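Local coordinates for protein aldehyde dehydrogenase (Bartonella henselae, PDB 3I44) that probably oxidises aldehydes to carboxylic acids with a nicotinamide dinucleotide as hydride acceptor, at residues A[26-31]-A[222-227]; A[40-45]-A[54-59]; A[189-194]-A[218-223]. The protein carries 1 engineered substitution. One frame throughout, in Å; residues are numbered along the deposited sequence.

Contact 1: residues A[26-31]-A[222-227]; sequences RKFYIN and NLINGD
The ring of Phe28 lies against the backbone where strand 221-223 runs out into a loop. Over one face sits Ile224 CA, 4.3 Å from the centroid of the Phe28 ring and 25° off the normal, a CH-pi contact. It is offset toward the rim of the ring. Obliquely to the ring, Asn225 N comes within 3.4 Å of Phe28 CE1. The amide plane of Asn225 is turned 74° from the ring. Phe28 CG stands beside its own backbone N (chi1 -58°), which sends the ring along the loop 224-225.

Next to the ring, the chains pair antiparallel through a single hydrogen-bonded bridge, Tyr29 with Leu223. Tyr29 N gives its hydrogen to Leu223 O at 2.9 Å, and Leu223 N returns one to Tyr29 O at 2.8 Å. The Asn222 side chain then takes over from the backbone. Asn222 OD1 accepts from Asn31 N at 3.0 Å, in a nearly straight bond that arrives almost along the C=O axis. Together with the bonds from Asn222 ND2 to Gly219 O and Met192 O, this holds the amide in its orientation. Both ends of this buried group are thus satisfied.

Ile224 CG2 fills the angle between two side chains of the other segment, 3.9 Å from Ile30 CD1 and 4.1 Å from Phe28 CD2.

The bridge joins strand 23-30 to strand 221-223. It so links the N-terminal sheet to the mixed sheet that holds the parallel strands 191-195 and 221-223, consistent with the Rossmann-like dinucleotide-binding domain of the family. Helix 62-79 packs on Phe28 and Asn222. Helix 202-213 covers Leu223 and Asn225, and its Asp212 OD1 is hydrogen-bonded to Tyr29 OH.

Contact 2: residues A[40-45]-A[54-59]; sequences PHDLYV and CAVISL
Five backbone hydrogen bonds join residues 40-45 to 54-59 as the two arms of an antiparallel beta hairpin. Leu43 and Ile57 exchange two of them, with Ile57 N to Leu43 O at 2.8 Å and nearly straight. Leu59 N reaches His41 O at 2.8 Å, and Cys54 N closes the other end on Val45 O. One water ties the arms together beside Asp42. It accepts from His41 N and donates to Asp42 OD1 at 2.7 Å and Ser58 OG at 2.6 Å. Ser58 OG is also hydrogen-bonded to Arg26 O.

Leu59 CD1 lies over one face of the His41 ring, 4.2 Å from its centroid, a CH-pi contact. Leu59 CD2 also meets Leu43 CD2 at 3.9 Å. On the same face of the sheet as Leu43, Val45 CG2 touches Ile57 CG2 where the two side chains cross at about a right angle. On the opposite face, Tyr44 CD1 lies 4.0 Å from Val56 CB, and Ala55 O sits at the ring edge.

The Val45 side chain lies about 4 Å from the bound sodium ion, whose site includes Ile46. Strand 42-47 is one of the two outer strands of its four-stranded sheet within this chain. Strand 52-58 lies between it and strand 23-30, whose Arg26 makes a salt bridge with Asp42.

Contact 3: residues A[189-194]-A[218-223]; sequences GCTMVL and SGVFNL
This is the parallel strand pair of a beta-alpha-beta unit, in which helix 202-213 connects strand 191-195 to strand 221-223. Such units build the Rossmann-like dinucleotide-binding domain of aldehyde dehydrogenases. Met192 N binds Val220 O at 3.0 Å, and Leu194 N binds Asn222 O at 2.8 Å.

Met192 O takes two hydrogens from Asn222. The bond from the backbone N is weak. That from Asn222 ND2 to Met192 O, 3.1 Å, is straighter. Asn222 ND2 also reaches Gly219 O at 2.8 Å, from above that carbonyl plane. The amide thereby ties the turn before the strand to the neighbouring strand.

On the face that carries Met192, Leu194, Phe221 and Leu223, away from Val193 and Asn222, the Phe221 ring lies beside Met192 and Leu194. Met192 CG comes within 3.8 Å of Phe221 CD1. The methionine chain is bent at chi2 and chi3, and SD stands at the ring edge in a Met-aromatic contact. Leu194 CD2 also lies at the edge, in the ring plane, 3.8 Å from Phe221 CZ.

Strand 156-168 pairs with strand 191-195 through Val165 and Leu167. Helix 174-188 packs on Met192 and Val220, and helix 62-79 covers Thr191, whose hydroxyl is bonded to Ala72 O.

In the fold
Contacts 1 and 3 are buried and share Asn222 and Leu223, so strand 221-223 is held by strand 23-30 through one and by strand 191-195 through the other. Contact 2 is partly exposed and lies at the rim of the N-terminal sheet. It touches contact 1 through the Arg26-Asp42 salt bridge and through Asn225 CB, packed 3.1 Å from Ser58 O. It does not touch contact 3, the nearest atoms being about 8 Å apart. Contact 2 has a regular run of backbone bonds, a bridging water and a charged neighbour. The Asn222 amide extends the other two, by OD1 in contact 1 and by ND2 in contact 3, where sulfur, aromatic and aliphatic packing adds to the parallel pairing.

Contact 1: residues A[26-31]-A[222-227]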
loop_
_atom_site.group_PDB
_atom_site.type_symbol
_atom_site.label_atom_id
_atom_site.label_comp_id
_atom_site.label_asym_id
_atom_site.label_seq_id
_atom_site.Cartn_x
_atom_site.Cartn_y
_atom_site.Cartn_z
ATOM N N ARG A 26 9.639 1.472 34.348
ATOM C CA ARG A 26 8.696 0.385 34.169
ATOM C C ARG A 26 7.342 0.854 33.662
ATOM O O ARG A 26 6.510 0.020 33.326
ATOM C CB ARG A 26 8.469 -0.363 35.502
ATOM C CG ARG A 26 9.635 -1.244 35.979
ATOM C CD ARG A 26 9.175 -2.064 37.195
ATOM N NE ARG A 26 10.147 -3.070 37.607
ATOM C CZ ARG A 26 11.237 -2.807 38.324
ATOM N NH1 ARG A 26 11.532 -1.571 38.717
ATOM N NH2 ARG A 26 12.045 -3.803 38.655
ATOM N N LYS A 27 7.105 2.162 33.650
ATOM C CA LYS A 27 5.773 2.685 33.407
ATOM C C LYS A 27 5.546 2.866 31.899
ATOM O O LYS A 27 6.520 2.909 31.119
ATOM C CB LYS A 27 5.559 4.002 34.153
ATOM C CG LYS A 27 5.432 3.881 35.718
ATOM C CD LYS A 27 5.154 5.264 36.323
ATOM C CE LYS A 27 5.441 5.348 37.828
ATOM N NZ LYS A 27 4.592 4.402 38.556
ATOM N N PHE A 28 4.255 2.922 31.522
ATOM C CA PHE A 28 3.784 3.228 30.163
ATOM C C PHE A 28 3.102 4.606 30.166
ATOM O O PHE A 28 2.669 5.062 31.208
ATOM C CB PHE A 28 2.799 2.164 29.679
ATOM C CG PHE A 28 3.357 0.756 29.661
ATOM C CD1 PHE A 28 4.694 0.513 29.430
ATOM C CD2 PHE A 28 2.511 -0.330 29.847
ATOM C CE1 PHE A 28 5.194 -0.777 29.410
ATOM C CE2 PHE A 28 3.000 -1.634 29.804
ATOM C CZ PHE A 28 4.350 -1.860 29.597
ATOM N N TYR A 29 3.059 5.280 29.018
ATOM C CA TYR A 29 2.410 6.590 28.914
ATOM C C TYR A 29 1.089 6.401 28.156
ATOM O O TYR A 29 1.058 6.187 26.919
ATOM C CB TYR A 29 3.315 7.632 28.252
ATOM C CG TYR A 29 2.732 9.037 28.246
ATOM C CD1 TYR A 29 2.746 9.832 29.389
ATOM C CD2 TYR A 29 2.186 9.570 27.093
ATOM C CE1 TYR A 29 2.215 11.134 29.390
ATOM C CE2 TYR A 29 1.670 10.854 27.068
ATOM C CZ TYR A 29 1.669 11.630 28.222
ATOM O OH TYR A 29 1.133 12.896 28.181
ATOM N N ILE A 30 0.000 6.390 28.926
ATOM C CA ILE A 30 -1.312 6.102 28.386
ATOM C C ILE A 30 -2.294 7.174 28.875
ATOM O O ILE A 30 -2.394 7.424 30.071
ATOM C CB ILE A 30 -1.823 4.708 28.772
ATOM C CG1 ILE A 30 -0.834 3.619 28.310
ATOM C CG2 ILE A 30 -3.205 4.487 28.131
ATOM C CD1 ILE A 30 -1.171 2.139 28.742
ATOM N N ASN A 31 -2.979 7.810 27.927
ATOM C CA ASN A 31 -3.985 8.804 28.217
ATOM C C ASN A 31 -3.470 9.941 29.100
ATOM O O ASN A 31 -4.113 10.339 30.057
ATOM C CB ASN A 31 -5.221 8.127 28.836
ATOM C CG ASN A 31 -6.518 8.868 28.528
ATOM O OD1 ASN A 31 -6.628 9.643 27.566
ATOM N ND2 ASN A 31 -7.513 8.612 29.337
ATOM N N ASN A 222 0.341 7.648 22.755
ATOM C CA ASN A 222 0.476 6.650 23.823
ATOM C C ASN A 222 1.689 5.770 23.558
ATOM O O ASN A 222 1.974 5.423 22.397
ATOM C CB ASN A 222 -0.792 5.778 23.923
ATOM C CG ASN A 222 -2.039 6.593 24.031
ATOM O OD1 ASN A 222 -2.459 6.953 25.132
ATOM N ND2 ASN A 222 -2.638 6.954 22.861
ATOM N N LEU A 223 2.418 5.428 24.620
ATOM C CA LEU A 223 3.614 4.613 24.517
ATOM C C LEU A 223 3.495 3.409 25.450
ATOM O O LEU A 223 3.243 3.572 26.657
ATOM C CB LEU A 223 4.897 5.436 24.814
ATOM C CG LEU A 223 6.247 4.661 24.727
ATOM C CD1 LEU A 223 7.440 5.587 24.485
ATOM C CD2 LEU A 223 6.510 3.847 26.000
ATOM N N ILE A 224 3.617 2.221 24.869
ATOM C CA ILE A 224 3.743 0.987 25.634
ATOM C C ILE A 224 5.007 0.273 25.164
ATOM O O ILE A 224 5.315 0.274 23.972
ATOM C CB ILE A 224 2.515 0.037 25.488
ATOM C CG1 ILE A 224 2.305 -0.371 24.023
ATOM C CG2 ILE A 224 1.279 0.687 26.097
ATOM C CD1 ILE A 224 1.176 -1.350 23.786
ATOM N N ASN A 225 5.772 -0.278 26.095
ATOM C CA ASN A 225 6.924 -1.109 25.735
ATOM C C ASN A 225 6.476 -2.545 25.553
ATOM O O ASN A 225 5.386 -2.941 26.004
ATOM C CB ASN A 225 8.034 -1.003 26.785
ATOM C CG ASN A 225 8.745 0.336 26.747
ATOM O OD1 ASN A 225 8.912 1.008 27.771
ATOM N ND2 ASN A 225 9.134 0.749 25.554
ATOM N N GLY A 226 7.284 -3.323 24.835
ATOM C CA GLY A 226 6.923 -4.697 24.581
ATOM C C GLY A 226 7.789 -5.245 23.495
ATOM O O GLY A 226 8.631 -4.511 22.957
ATOM N N ASP A 227 7.579 -6.522 23.163
ATOM C CA ASP A 227 8.386 -7.178 22.128
ATOM C C ASP A 227 7.605 -7.338 20.845
ATOM O O ASP A 227 6.427 -6.993 20.783
ATOM C CB ASP A 227 8.981 -8.513 22.638
ATOM C CG ASP A 227 7.970 -9.661 22.718
ATOM O OD1 ASP A 227 6.734 -9.476 22.595
ATOM O OD2 ASP A 227 8.462 -10.798 22.901
#

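Contact 2: residues A[40-45]-A[54-59]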
loop_
_atom_site.group_PDB
_atom_site.type_symbol
_atom_site.label_atom_id
_atom_site.label_comp_id
_atom_site.label_asym_id
_atom_site.label_seq_id
_atom_site.Cartn_x
_atom_site.Cartn_y
_atom_site.Cartn_z
ATOM N N PRO A 40 3.642 -7.015 36.178
ATOM C CA PRO A 40 5.069 -6.832 35.959
ATOM C C PRO A 40 5.633 -7.855 34.960
ATOM O O PRO A 40 5.226 -9.027 34.968
ATOM C CB PRO A 40 5.661 -7.007 37.361
ATOM C CG PRO A 40 4.562 -6.605 38.278
ATOM C CD PRO A 40 3.320 -7.102 37.617
ATOM N N HIS A 41 6.493 -7.387 34.048
ATOM C CA HIS A 41 7.290 -8.279 33.181
ATOM C C HIS A 41 8.551 -7.488 32.875
ATOM O O HIS A 41 8.614 -6.753 31.887
ATOM C CB HIS A 41 6.522 -8.687 31.915
ATOM C CG HIS A 41 7.198 -9.752 31.102
ATOM N ND1 HIS A 41 6.755 -10.128 29.853
ATOM C CD2 HIS A 41 8.302 -10.499 31.346
ATOM C CE1 HIS A 41 7.553 -11.061 29.367
ATOM N NE2 HIS A 41 8.484 -11.331 30.267
ATOM N N ASP A 42 9.511 -7.582 33.800
ATOM C CA ASP A 42 10.716 -6.735 33.810
ATOM C C ASP A 42 11.692 -7.117 32.698
ATOM O O ASP A 42 11.846 -8.297 32.360
ATOM C CB ASP A 42 11.444 -6.829 35.144
ATOM C CG ASP A 42 10.789 -6.003 36.248
ATOM O OD1 ASP A 42 9.663 -5.481 36.037
ATOM O OD2 ASP A 42 11.409 -5.877 37.351
ATOM N N LEU A 43 12.328 -6.109 32.116
ATOM C CA LEU A 43 13.404 -6.352 31.160
ATOM C C LEU A 43 14.464 -5.298 31.392
ATOM O O LEU A 43 14.170 -4.102 31.522
ATOM C CB LEU A 43 12.889 -6.346 29.707
ATOM C CG LEU A 43 13.941 -6.615 28.610
ATOM C CD1 LEU A 43 14.563 -8.004 28.721
ATOM C CD2 LEU A 43 13.315 -6.431 27.220
ATOM N N TYR A 44 15.703 -5.747 31.512
ATOM C CA TYR A 44 16.798 -4.820 31.677
ATOM C C TYR A 44 17.154 -4.287 30.299
ATOM O O TYR A 44 17.182 -5.049 29.314
ATOM C CB TYR A 44 18.013 -5.501 32.304
ATOM C CG TYR A 44 17.857 -5.731 33.787
ATOM C CD1 TYR A 44 17.382 -4.716 34.618
ATOM C CD2 TYR A 44 18.185 -6.961 34.368
ATOM C CE1 TYR A 44 17.216 -4.907 35.976
ATOM C CE2 TYR A 44 18.034 -7.164 35.761
ATOM C CZ TYR A 44 17.550 -6.120 36.550
ATOM O OH TYR A 44 17.380 -6.254 37.919
ATOM N N VAL A 45 17.399 -2.985 30.240
ATOM C CA VAL A 45 18.008 -2.372 29.086
ATOM C C VAL A 45 19.522 -2.408 29.301
ATOM O O VAL A 45 20.004 -1.872 30.292
ATOM C CB VAL A 45 17.531 -0.914 28.909
ATOM C CG1 VAL A 45 18.163 -0.287 27.683
ATOM C CG2 VAL A 45 16.012 -0.867 28.815
ATOM N N CYS A 54 21.382 -0.606 32.434
ATOM C CA CYS A 54 21.266 0.827 32.748
ATOM C C CYS A 54 19.861 1.238 33.171
ATOM O O CYS A 54 19.652 2.338 33.717
ATOM C CB CYS A 54 21.729 1.703 31.574
ATOM S SG CYS A 54 20.769 1.511 30.021
ATOM N N ALA A 55 18.899 0.368 32.928
ATOM C CA ALA A 55 17.525 0.656 33.296
ATOM C C ALA A 55 16.719 -0.604 33.287
ATOM O O ALA A 55 17.123 -1.623 32.719
ATOM C CB ALA A 55 16.891 1.694 32.320
ATOM N N VAL A 56 15.564 -0.532 33.920
ATOM C CA VAL A 56 14.588 -1.600 33.848
ATOM C C VAL A 56 13.291 -1.052 33.269
ATOM O O VAL A 56 12.824 0.015 33.671
ATOM C CB VAL A 56 14.343 -2.268 35.245
ATOM C CG1 VAL A 56 13.929 -1.244 36.301
ATOM C CG2 VAL A 56 13.303 -3.430 35.108
ATOM N N ILE A 57 12.725 -1.785 32.311
ATOM C CA ILE A 57 11.425 -1.456 31.715
ATOM C C ILE A 57 10.456 -2.618 31.875
ATOM O O ILE A 57 10.852 -3.712 32.281
ATOM C CB ILE A 57 11.555 -1.102 30.190
ATOM C CG1 ILE A 57 12.177 -2.257 29.398
ATOM C CG2 ILE A 57 12.339 0.175 30.040
ATOM C CD1 ILE A 57 11.827 -2.244 27.905
ATOM N N SER A 58 9.192 -2.383 31.533
ATOM C CA SER A 58 8.169 -3.422 31.528
ATOM C C SER A 58 7.852 -3.817 30.099
ATOM O O SER A 58 7.720 -2.939 29.244
ATOM C CB SER A 58 6.886 -2.926 32.189
ATOM O OG SER A 58 7.098 -2.591 33.537
ATOM N N LEU A 59 7.746 -5.123 29.840
ATOM C CA LEU A 59 7.199 -5.655 28.593
ATOM C C LEU A 59 5.700 -5.774 28.761
ATOM O O LEU A 59 5.214 -6.548 29.597
ATOM C CB LEU A 59 7.815 -7.030 28.249
ATOM C CG LEU A 59 9.293 -6.964 27.854
ATOM C CD1 LEU A 59 9.908 -8.365 27.555
ATOM C CD2 LEU A 59 9.506 -6.007 26.652
HETATM O O HOH W 1 7.341 -4.780 34.939
#

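Contact 3: residues A[189-194]-A[218-223]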
loop_
_atom_site.group_PDB
_atom_site.type_symbol
_atom_site.label_atom_id
_atom_site.label_comp_id
_atom_site.label_asym_id
_atom_site.label_seq_id
_atom_site.Cartn_x
_atom_site.Cartn_y
_atom_site.Cartn_z
ATOM N N GLY A 189 -3.879 14.471 11.825
ATOM C CA GLY A 189 -5.067 14.378 12.700
ATOM C C GLY A 189 -5.342 12.982 13.275
ATOM O O GLY A 189 -6.458 12.712 13.773
ATOM N N CYS A 190 -4.355 12.097 13.185
ATOM C CA CYS A 190 -4.446 10.750 13.760
ATOM C C CYS A 190 -4.077 10.746 15.227
ATOM O O CYS A 190 -3.344 11.612 15.676
ATOM C CB CYS A 190 -3.510 9.788 13.044
ATOM S SG CYS A 190 -3.907 9.506 11.344
ATOM N N THR A 191 -4.542 9.734 15.952
ATOM C CA THR A 191 -4.023 9.385 17.279
ATOM C C THR A 191 -3.270 8.047 17.124
ATOM O O THR A 191 -3.366 7.359 16.074
ATOM C CB THR A 191 -5.163 9.287 18.311
ATOM O OG1 THR A 191 -6.040 8.234 17.926
ATOM C CG2 THR A 191 -5.986 10.618 18.370
ATOM N N MET A 192 -2.482 7.672 18.120
ATOM C CA MET A 192 -1.468 6.619 17.882
ATOM C C MET A 192 -1.034 5.876 19.132
ATOM O O MET A 192 -1.079 6.424 20.224
ATOM C CB MET A 192 -0.208 7.213 17.220
ATOM C CG MET A 192 0.504 8.258 18.065
ATOM S SD MET A 192 1.235 9.612 17.078
ATOM C CE MET A 192 -0.252 10.486 16.610
ATOM N N VAL A 193 -0.604 4.634 18.928
ATOM C CA VAL A 193 0.121 3.872 19.928
ATOM C C VAL A 193 1.484 3.521 19.352
ATOM O O VAL A 193 1.588 2.885 18.295
ATOM C CB VAL A 193 -0.613 2.597 20.368
ATOM C CG1 VAL A 193 0.232 1.825 21.440
ATOM C CG2 VAL A 193 -1.988 2.963 20.928
ATOM N N LEU A 194 2.523 3.980 20.044
ATOM C CA LEU A 194 3.912 3.685 19.711
ATOM C C LEU A 194 4.441 2.564 20.618
ATOM O O LEU A 194 4.278 2.622 21.855
ATOM C CB LEU A 194 4.773 4.932 19.885
ATOM C CG LEU A 194 6.311 4.763 19.811
ATOM C CD1 LEU A 194 6.739 4.329 18.432
ATOM C CD2 LEU A 194 7.047 6.035 20.245
ATOM N N SER A 218 -4.672 14.447 26.108
ATOM C CA SER A 218 -4.677 13.075 26.598
ATOM C C SER A 218 -5.158 12.038 25.574
ATOM O O SER A 218 -6.233 12.150 24.982
ATOM C CB SER A 218 -5.533 13.012 27.874
ATOM O OG SER A 218 -4.951 13.853 28.863
ATOM N N GLY A 219 -4.350 11.020 25.353
ATOM C CA GLY A 219 -4.743 9.908 24.493
ATOM C C GLY A 219 -4.321 10.053 23.036
ATOM O O GLY A 219 -4.408 9.074 22.252
ATOM N N VAL A 220 -3.876 11.252 22.647
ATOM C CA VAL A 220 -3.420 11.462 21.263
ATOM C C VAL A 220 -2.174 10.622 20.989
ATOM O O VAL A 220 -2.064 9.959 19.942
ATOM C CB VAL A 220 -3.178 12.955 21.008
ATOM C CG1 VAL A 220 -2.587 13.202 19.629
ATOM C CG2 VAL A 220 -4.522 13.733 21.194
ATOM N N PHE A 221 -1.238 10.646 21.932
ATOM C CA PHE A 221 -0.045 9.866 21.821
ATOM C C PHE A 221 0.084 8.932 23.020
ATOM O O PHE A 221 0.005 9.374 24.153
ATOM C CB PHE A 221 1.189 10.782 21.718
ATOM C CG PHE A 221 2.473 10.043 21.817
ATOM C CD1 PHE A 221 3.041 9.446 20.687
ATOM C CD2 PHE A 221 3.098 9.877 23.060
ATOM C CE1 PHE A 221 4.221 8.717 20.786
ATOM C CE2 PHE A 221 4.266 9.161 23.177
ATOM C CZ PHE A 221 4.849 8.582 22.038
ATOM N N ASN A 222 0.341 7.648 22.755
ATOM C CA ASN A 222 0.476 6.650 23.823
ATOM C C ASN A 222 1.689 5.770 23.558
ATOM O O ASN A 222 1.974 5.423 22.397
ATOM C CB ASN A 222 -0.792 5.778 23.923
ATOM C CG ASN A 222 -2.039 6.593 24.031
ATOM O OD1 ASN A 222 -2.459 6.953 25.132
ATOM N ND2 ASN A 222 -2.638 6.954 22.861
ATOM N N LEU A 223 2.418 5.428 24.620
ATOM C CA LEU A 223 3.614 4.613 24.517
ATOM C C LEU A 223 3.495 3.409 25.450
ATOM O O LEU A 223 3.243 3.572 26.657
ATOM C CB LEU A 223 4.897 5.436 24.814
ATOM C CG LEU A 223 6.247 4.661 24.727
ATOM C CD1 LEU A 223 7.440 5.587 24.485
ATOM C CD2 LEU A 223 6.510 3.847 26.000
#